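Local coordinates for protein inositol 2-dehydrogenase (Sinorhizobium meliloti, PDB 4HKT) that oxidises myo-inositol to scyllo-inosose with NAD+ as hydride acceptor, the first step in breaking myo-inositol down to acetyl-CoA, at residues 116-121 against 288-293. Sequence-based numbering, arbitrary orientation.
Sequences KLMVGF and IESFIA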
# COMPACT_ATOMS: atom_id res chain seq x y z
N LYS B 116 -14.47 33.73 23.99
CA LYS B 116 -13.96 32.85 22.95
C LYS B 116 -13.75 31.48 23.59
O LYS B 116 -13.06 31.38 24.59
CB LYS B 116 -12.62 33.38 22.44
CG LYS B 116 -12.71 34.74 21.75
CD LYS B 116 -11.33 35.13 21.21
CE LYS B 116 -11.34 36.48 20.51
NZ LYS B 116 -11.74 37.57 21.45
N LEU B 117 -14.39 30.47 23.03
CA LEU B 117 -14.28 29.09 23.50
C LEU B 117 -14.10 28.16 22.30
O LEU B 117 -14.94 28.12 21.41
CB LEU B 117 -15.56 28.69 24.28
CG LEU B 117 -15.79 27.19 24.58
CD1 LEU B 117 -14.75 26.76 25.58
CD2 LEU B 117 -17.18 26.86 25.12
N MSE B 118 -13.03 27.40 22.33
CA MSE B 118 -12.83 26.31 21.42
C MSE B 118 -12.83 25.08 22.26
O MSE B 118 -12.25 25.06 23.35
CB MSE B 118 -11.45 26.45 20.77
CG MSE B 118 -11.18 25.31 19.81
SE MSE B 118 -9.44 25.57 18.90
CE MSE B 118 -9.96 27.01 17.71
N VAL B 119 -13.45 24.01 21.74
CA VAL B 119 -13.47 22.75 22.46
C VAL B 119 -12.47 21.83 21.81
O VAL B 119 -12.17 21.97 20.64
CB VAL B 119 -14.91 22.11 22.51
CG1 VAL B 119 -15.90 23.07 23.14
CG2 VAL B 119 -15.40 21.70 21.14
N GLY B 120 -11.99 20.86 22.54
CA GLY B 120 -10.92 20.03 22.05
C GLY B 120 -11.34 18.85 21.16
O GLY B 120 -11.30 17.70 21.59
N PHE B 121 -11.77 19.13 19.93
CA PHE B 121 -11.96 18.02 19.00
C PHE B 121 -10.76 18.12 18.06
O PHE B 121 -10.85 18.65 16.97
CB PHE B 121 -13.26 18.11 18.25
CG PHE B 121 -14.48 17.80 19.09
CD1 PHE B 121 -14.56 16.64 19.80
CD2 PHE B 121 -15.59 18.61 19.04
CE1 PHE B 121 -15.69 16.34 20.54
CE2 PHE B 121 -16.73 18.32 19.75
CZ PHE B 121 -16.78 17.19 20.52
N ILE B 288 -3.80 24.68 18.56
CA ILE B 288 -3.33 25.86 19.29
C ILE B 288 -3.15 27.01 18.31
O ILE B 288 -3.62 28.14 18.56
CB ILE B 288 -2.04 25.59 20.09
CG1 ILE B 288 -2.27 24.54 21.19
CG2 ILE B 288 -1.50 26.87 20.73
CD1 ILE B 288 -3.34 24.87 22.22
N GLU B 289 -2.58 26.71 17.15
CA GLU B 289 -2.43 27.73 16.11
C GLU B 289 -3.75 28.34 15.72
O GLU B 289 -3.88 29.55 15.66
CB GLU B 289 -1.71 27.15 14.89
CG GLU B 289 -1.45 28.15 13.76
CD GLU B 289 -0.85 27.46 12.53
OE1 GLU B 289 -0.00 26.55 12.68
OE2 GLU B 289 -1.27 27.80 11.41
N SER B 290 -4.75 27.51 15.46
CA SER B 290 -6.09 28.00 15.14
C SER B 290 -6.72 28.80 16.31
O SER B 290 -7.42 29.79 16.11
CB SER B 290 -6.99 26.83 14.76
OG SER B 290 -8.25 27.30 14.45
N PHE B 291 -6.44 28.38 17.53
CA PHE B 291 -7.00 29.05 18.70
C PHE B 291 -6.44 30.48 18.79
O PHE B 291 -7.16 31.45 18.96
CB PHE B 291 -6.62 28.26 19.95
CG PHE B 291 -7.15 28.81 21.22
CD1 PHE B 291 -8.49 29.12 21.35
CD2 PHE B 291 -6.34 28.95 22.30
CE1 PHE B 291 -8.99 29.62 22.54
CE2 PHE B 291 -6.83 29.47 23.49
CZ PHE B 291 -8.16 29.77 23.61
N ILE B 292 -5.14 30.59 18.59
CA ILE B 292 -4.47 31.89 18.57
C ILE B 292 -4.99 32.77 17.44
O ILE B 292 -5.19 33.98 17.62
CB ILE B 292 -2.96 31.68 18.50
CG1 ILE B 292 -2.49 31.10 19.83
CG2 ILE B 292 -2.25 32.97 18.17
CD1 ILE B 292 -1.10 30.55 19.80
N ALA B 293 -5.24 32.17 16.29
CA ALA B 293 -5.74 32.92 15.17
C ALA B 293 -7.09 33.49 15.54
O ALA B 293 -7.44 34.62 15.15
CB ALA B 293 -5.85 32.03 13.94
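Met-118, present as selenomethionine, is the one side chain of 116-121 that reaches the helical turn 288-293, and it meets Phe-291 through CB, SE and CE, and Ser-290 through CE. Near its root, CB lies 4.0 Å from Phe-291 CD1, approaching the ring obliquely. Farther out, SE rests 4.0 Å from Phe-291 CB; its distance to the ring centroid is 5.4 Å, along a line 59° off the normal, which makes this a slanted Met-aromatic contact. The terminal methyl goes past the ring to the helix itself, with CE 3.7 Å from Phe-291 CA and equally far from Ser-290 OG. A chain extended through chi1 and chi2 carries the selenium out from the strand before a bend at chi3, -73°, turns the methyl along the helix surface.

In the second shell, Phe-91 of the neighbouring parallel strand touches both Met-118 and Phe-291, while Phe-6 of strand 4-9 adds a further aromatic group beside Phe-291. Backbone hydrogen bonds of Met-118 with Ile-90 and Cys-92 tie strand 117-120 to strand 89-93. Helix 281-297, distant in sequence, thus packs against the parallel Rossmann sheet, reaching its outermost strand 117-120 as well as 89-93 and 4-9. With no hydrogen bond or salt bridge joining the two segments, their direct contact probably rests mainly on dispersion and burial of largely apolar surface, the Ser-290 hydroxyl meeting just a methyl group across it.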